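Local atomic coordinates of fibronectin type III domain-containing protein (Simiduia agarivorans, PDB entry 6P2K), a protein that probably hydrolyses xyloglucan-type polysaccharides as a family 74 glycoside hydrolase, this chain being the two-propeller catalytic part of a longer secreted protein. Residues 320-325 against 376-381; 353-358 against 417-422. All coordinates share one frame; numbering follows the deposited sequence.

Interaction 1. Residues 320-325 against 376-381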
loop_
_atom_site.group_PDB
_atom_site.type_symbol
_atom_site.label_atom_id
_atom_site.label_comp_id
_atom_site.label_asym_id
_atom_site.label_seq_id
_atom_site.Cartn_x
_atom_site.Cartn_y
_atom_site.Cartn_z
ATOM N N SER B 320 34.419 5.511 -4.014
ATOM C CA SER B 320 35.334 6.411 -4.704
ATOM C C SER B 320 35.747 5.912 -6.085
ATOM O O SER B 320 36.473 6.623 -6.787
ATOM C CB SER B 320 36.582 6.654 -3.847
ATOM O OG SER B 320 37.370 5.483 -3.740
ATOM N N TRP B 321 35.317 4.717 -6.489
ATOM C CA TRP B 321 35.575 4.242 -7.841
ATOM C C TRP B 321 34.404 3.383 -8.301
ATOM O O TRP B 321 33.698 2.785 -7.488
ATOM C CB TRP B 321 36.897 3.461 -7.941
ATOM C CG TRP B 321 37.129 2.447 -6.860
ATOM C CD1 TRP B 321 37.563 2.689 -5.588
ATOM C CD2 TRP B 321 36.962 1.027 -6.962
ATOM N NE1 TRP B 321 37.666 1.509 -4.889
ATOM C CE2 TRP B 321 37.302 0.475 -5.708
ATOM C CE3 TRP B 321 36.554 0.170 -7.988
ATOM C CZ2 TRP B 321 37.247 -0.897 -5.456
ATOM C CZ3 TRP B 321 36.501 -1.189 -7.736
ATOM C CH2 TRP B 321 36.844 -1.709 -6.479
ATOM N N ASP B 322 34.202 3.342 -9.615
ATOM C CA ASP B 322 33.092 2.603 -10.212
ATOM C C ASP B 322 33.433 1.118 -10.233
ATOM O O ASP B 322 34.275 0.673 -11.021
ATOM C CB ASP B 322 32.805 3.123 -11.619
ATOM C CG ASP B 322 31.718 2.326 -12.332
ATOM O OD1 ASP B 322 30.909 1.657 -11.650
ATOM O OD2 ASP B 322 31.676 2.370 -13.584
ATOM N N ILE B 323 32.770 0.339 -9.376
ATOM C CA ILE B 323 33.023 -1.095 -9.332
ATOM C C ILE B 323 32.407 -1.828 -10.515
ATOM O O ILE B 323 32.692 -3.016 -10.715
ATOM C CB ILE B 323 32.527 -1.671 -7.989
ATOM C CG1 ILE B 323 33.208 -3.013 -7.698
ATOM C CG2 ILE B 323 31.004 -1.793 -7.976
ATOM C CD1 ILE B 323 33.208 -3.405 -6.234
ATOM N N GLY B 324 31.596 -1.147 -11.324
ATOM C CA GLY B 324 31.000 -1.816 -12.465
ATOM C C GLY B 324 29.965 -2.843 -12.032
ATOM O O GLY B 324 29.441 -2.812 -10.915
ATOM N N TRP B 325 29.670 -3.776 -12.943
ATOM C CA TRP B 325 28.681 -4.797 -12.613
ATOM C C TRP B 325 29.243 -5.854 -11.673
ATOM O O TRP B 325 28.489 -6.432 -10.881
ATOM C CB TRP B 325 28.127 -5.457 -13.885
ATOM C CG TRP B 325 29.102 -6.270 -14.712
ATOM C CD1 TRP B 325 29.707 -5.885 -15.875
ATOM C CD2 TRP B 325 29.541 -7.614 -14.461
ATOM N NE1 TRP B 325 30.504 -6.896 -16.355
ATOM C CE2 TRP B 325 30.421 -7.967 -15.504
ATOM C CE3 TRP B 325 29.284 -8.549 -13.452
ATOM C CZ2 TRP B 325 31.045 -9.215 -15.568
ATOM C CZ3 TRP B 325 29.910 -9.786 -13.515
ATOM C CH2 TRP B 325 30.777 -10.107 -14.567
ATOM N N SER B 376 33.377 -2.134 -18.437
ATOM C CA SER B 376 31.946 -2.027 -18.673
ATOM C C SER B 376 31.532 -0.569 -18.551
ATOM O O SER B 376 32.228 0.246 -17.937
ATOM C CB SER B 376 31.149 -2.900 -17.699
ATOM O OG SER B 376 31.498 -2.620 -16.353
ATOM N N THR B 377 30.379 -0.250 -19.135
ATOM C CA THR B 377 29.898 1.123 -19.222
ATOM C C THR B 377 28.539 1.237 -18.545
ATOM O O THR B 377 27.608 0.503 -18.918
ATOM C CB THR B 377 29.800 1.565 -20.682
ATOM O OG1 THR B 377 31.045 1.304 -21.339
ATOM C CG2 THR B 377 29.481 3.054 -20.773
ATOM N N PRO B 378 28.367 2.126 -17.571
ATOM C CA PRO B 378 27.060 2.251 -16.918
ATOM C C PRO B 378 26.053 2.931 -17.828
ATOM O O PRO B 378 26.395 3.809 -18.623
ATOM C CB PRO B 378 27.363 3.116 -15.690
ATOM C CG PRO B 378 28.515 3.975 -16.130
ATOM C CD PRO B 378 29.349 3.089 -17.039
ATOM N N THR B 379 24.798 2.507 -17.711
ATOM C CA THR B 379 23.687 3.143 -18.403
ATOM C C THR B 379 22.866 3.958 -17.411
ATOM O O THR B 379 23.186 4.054 -16.224
ATOM C CB THR B 379 22.800 2.111 -19.103
ATOM O OG1 THR B 379 21.869 1.565 -18.159
ATOM C CG2 THR B 379 23.640 0.995 -19.694
ATOM N N SER B 380 21.780 4.534 -17.916
ATOM C CA SER B 380 20.899 5.342 -17.089
ATOM C C SER B 380 19.859 4.515 -16.344
ATOM O O SER B 380 19.130 5.075 -15.518
ATOM C CB SER B 380 20.211 6.400 -17.952
ATOM O OG SER B 380 19.364 5.801 -18.917
ATOM N N GLN B 381 19.767 3.213 -16.609
ATOM C CA GLN B 381 18.878 2.345 -15.849
ATOM C C GLN B 381 19.516 1.974 -14.515
ATOM O O GLN B 381 20.732 1.798 -14.419
ATOM C CB GLN B 381 18.563 1.067 -16.626
ATOM C CG GLN B 381 18.070 1.275 -18.044
ATOM C CD GLN B 381 18.346 0.064 -18.924
ATOM O OE1 GLN B 381 18.948 0.182 -19.994
ATOM N NE2 GLN B 381 17.917 -1.108 -18.468
#

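Interaction 2. Residues 353-358 against 417-422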
loop_
_atom_site.group_PDB
_atom_site.type_symbol
_atom_site.label_atom_id
_atom_site.label_comp_id
_atom_site.label_asym_id
_atom_site.label_seq_id
_atom_site.Cartn_x
_atom_site.Cartn_y
_atom_site.Cartn_z
ATOM N N THR B 353 40.379 -6.072 -10.642
ATOM C CA THR B 353 39.809 -6.640 -9.424
ATOM C C THR B 353 39.732 -8.159 -9.471
ATOM O O THR B 353 39.397 -8.769 -8.446
ATOM C CB THR B 353 38.406 -6.073 -9.135
ATOM O OG1 THR B 353 37.493 -6.439 -10.182
ATOM C CG2 THR B 353 38.451 -4.556 -8.972
ATOM N N ASN B 354 40.005 -8.752 -10.646
ATOM C CA ASN B 354 40.255 -10.169 -10.937
ATOM C C ASN B 354 39.730 -10.507 -12.328
ATOM O O ASN B 354 40.472 -11.016 -13.173
ATOM C CB ASN B 354 39.629 -11.133 -9.924
ATOM C CG ASN B 354 39.911 -12.590 -10.262
ATOM O OD1 ASN B 354 39.061 -13.286 -10.813
ATOM N ND2 ASN B 354 41.117 -13.050 -9.948
ATOM N N GLN B 355 38.448 -10.235 -12.571
ATOM C CA GLN B 355 37.812 -10.520 -13.850
ATOM C C GLN B 355 37.662 -9.279 -14.718
ATOM O O GLN B 355 36.903 -9.303 -15.694
ATOM C CB GLN B 355 36.437 -11.156 -13.636
ATOM C CG GLN B 355 36.389 -12.272 -12.604
ATOM C CD GLN B 355 35.013 -12.922 -12.526
ATOM O OE1 GLN B 355 34.884 -14.141 -12.643
ATOM N NE2 GLN B 355 33.978 -12.105 -12.337
ATOM N N THR B 356 38.362 -8.197 -14.390
ATOM C CA THR B 356 38.059 -6.883 -14.937
ATOM C C THR B 356 39.338 -6.207 -15.422
ATOM O O THR B 356 40.435 -6.768 -15.350
ATOM C CB THR B 356 37.352 -6.020 -13.884
ATOM O OG1 THR B 356 38.174 -5.932 -12.711
ATOM C CG2 THR B 356 36.016 -6.644 -13.502
ATOM N N MET B 357 39.185 -4.985 -15.930
ATOM C CA MET B 357 40.306 -4.142 -16.322
ATOM C C MET B 357 40.080 -2.752 -15.751
ATOM O O MET B 357 39.005 -2.170 -15.935
ATOM C CB MET B 357 40.462 -4.075 -17.848
ATOM C CG MET B 357 40.657 -5.427 -18.523
ATOM S SD MET B 357 39.097 -6.236 -18.927
ATOM C CE MET B 357 38.559 -5.250 -20.323
ATOM N N TYR B 358 41.090 -2.224 -15.064
ATOM C CA TYR B 358 40.984 -0.942 -14.386
ATOM C C TYR B 358 42.231 -0.118 -14.655
ATOM O O TYR B 358 43.342 -0.656 -14.691
ATOM C CB TYR B 358 40.801 -1.127 -12.874
ATOM C CG TYR B 358 39.361 -1.304 -12.453
ATOM C CD1 TYR B 358 38.756 -2.553 -12.485
ATOM C CD2 TYR B 358 38.606 -0.221 -12.022
ATOM C CE1 TYR B 358 37.435 -2.719 -12.101
ATOM C CE2 TYR B 358 37.290 -0.376 -11.635
ATOM C CZ TYR B 358 36.713 -1.627 -11.677
ATOM O OH TYR B 358 35.407 -1.783 -11.297
ATOM N N GLN B 417 25.181 -18.120 -15.334
ATOM C CA GLN B 417 26.630 -18.158 -15.454
ATOM C C GLN B 417 27.259 -18.894 -14.280
ATOM O O GLN B 417 26.662 -19.045 -13.211
ATOM C CB GLN B 417 27.210 -16.738 -15.538
ATOM C CG GLN B 417 26.743 -15.955 -16.761
ATOM C CD GLN B 417 27.442 -14.618 -16.901
ATOM O OE1 GLN B 417 28.271 -14.246 -16.068
ATOM N NE2 GLN B 417 27.111 -13.887 -17.958
ATOM N N ALA B 418 28.483 -19.360 -14.507
ATOM C CA ALA B 418 29.360 -19.751 -13.417
ATOM C C ALA B 418 30.025 -18.508 -12.841
ATOM O O ALA B 418 30.222 -17.509 -13.540
ATOM C CB ALA B 418 30.417 -20.745 -13.901
ATOM N N ASP B 419 30.338 -18.568 -11.546
ATOM C CA ASP B 419 30.991 -17.484 -10.813
ATOM C C ASP B 419 30.108 -16.248 -10.645
ATOM O O ASP B 419 30.027 -15.700 -9.542
ATOM C CB ASP B 419 32.310 -17.088 -11.487
ATOM C CG ASP B 419 33.394 -18.132 -11.309
ATOM O OD1 ASP B 419 33.432 -18.771 -10.239
ATOM O OD2 ASP B 419 34.211 -18.308 -12.239
ATOM N N ASN B 420 29.455 -15.789 -11.715
ATOM C CA ASN B 420 28.683 -14.552 -11.680
ATOM C C ASN B 420 27.178 -14.772 -11.569
ATOM O O ASN B 420 26.428 -13.790 -11.524
ATOM C CB ASN B 420 28.987 -13.706 -12.915
ATOM C CG ASN B 420 30.476 -13.550 -13.156
ATOM O OD1 ASN B 420 31.221 -13.139 -12.265
ATOM N ND2 ASN B 420 30.916 -13.884 -14.361
ATOM N N GLY B 421 26.719 -16.022 -11.554
ATOM C CA GLY B 421 25.346 -16.313 -11.160
ATOM C C GLY B 421 24.285 -15.751 -12.090
ATOM O O GLY B 421 24.344 -15.901 -13.315
ATOM N N LEU B 422 23.279 -15.116 -11.492
ATOM C CA LEU B 422 22.119 -14.596 -12.215
ATOM C C LEU B 422 22.502 -13.286 -12.890
ATOM O O LEU B 422 22.552 -12.237 -12.247
ATOM C CB LEU B 422 20.943 -14.385 -11.263
ATOM C CG LEU B 422 20.453 -15.565 -10.418
ATOM C CD1 LEU B 422 19.664 -15.069 -9.214
ATOM C CD2 LEU B 422 19.604 -16.517 -11.249
#

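Interaction 1. Residues 320-325 against 376-381
Ser376 is set against the indole of Trp325, and this pair shows how a contact between a loop and a strand can rest on packing alone, with no hydrogen bond running from 320-325 to 376-381. The serine meets the five-membered ring obliquely at one corner, its OG 3.8 Å from Trp325 CD1 with its CB equally close. Ser376 OG and Trp325 CG each sit between their own backbone N and carbonyl carbon (chi1 54° for Ser376, 66° for Trp325), which brings the hydroxyl to the pyrrole side of the indole. That same hydroxyl oxygen also rests 4.0 Å from Gly324 CA. Gly324 has a positive phi of 69°, and a CB built on it would stand 3.1 Å from Ser376 OG, so the tight fit and the backbone shape both suit a residue without a side chain. Pro378 adds a lighter contact, its CD lying 4.2 Å from Asp322 OD2.

The polar bonds work within the loop and outward from it. Asp322 OD1 accepts from Gly324 N at 2.9 Å, the donor standing well above the carboxylate plane; this closes an Asx turn, which probably helps hold the bend at Gly324. The buried carboxylate is further satisfied by Tyr393 OH on OD1 and Asn373 ND2 on OD2. Trp325 NE1 binds Gly12 O, while Tyr375 meets the indole edge-to-face.

In topology, 320-325 belongs to the loop joining strand 304-314 to strand 336-338, and 376-379, which pairs antiparallel with strand 388-395, follows directly on strand 368-373. The contact thus ties a loop between two sheets to the chain as it leaves what is probably the last blade of the first propeller, consistent with the paired seven-bladed β-propellers of family GH74.

Interaction 2. Residues 353-358 against 417-422
Gln355 NE2 is gripped by two acceptors, Asn420 OD1 across the contact and Asp326 OD2 outside it. The bond to Asn420 is 2.9 Å long from NE2 to OD1 and almost straight, 177° at the hydrogen. It reaches a lone pair of OD1 in the carbonyl plane, while OD1 in turn lies in the plane of the glutamine amide; the two amides are nevertheless twisted 65° apart about this line. An extended glutamine chain (chi2 -176°) carries the amide over, and leaves Gln355 OE1 4.1 Å from Asp419 CB.

Asn420 sits in the tight turn of a β-hairpin, between strands 412-417 and 421-425, closed by Gln417 N to Gly421 O at 3.1 Å. Its other amide atom is also committed: Asn420 ND2 gives to Gln417 OE1 at 3.2 Å, nearly in line with the C=O, and to Gly14 O. A leucine in its place would probably cost Gln355 NE2 this straight bond, leaving the glutamine amide freer to turn, and deprive Gln417 OE1 and Gly14 O of a donor. Behind the glutamine, the hydroxyls of Thr353 and Thr356 share a hydrogen bond, OG1 to OG1 2.7 Å, within the 353-358 loop.

Interactions 1 and 2, their centres about 14 Å apart, touch each other directly. Tyr358 OH, from 353-358, reaches back to Asp322 O at 2.7 Å in a probable hydrogen bond, and Trp325 CH2 packs 3.7 Å from Asn420 CG, so each segment of interaction 2 touches the loop 320-325. The passage around Gly12 and Gly14 serves both contacts before leading to Gln16, a zinc ligand. The Gln16 side chain is about 6 Å from that of Gln355 and about 11 Å from that of Trp325. A glycerol, probably from the crystallisation liquor, about 4 Å from the Gln355 side chain, may mark a pocket, consistent with the substrate cleft between the propellers of GH74 enzymes.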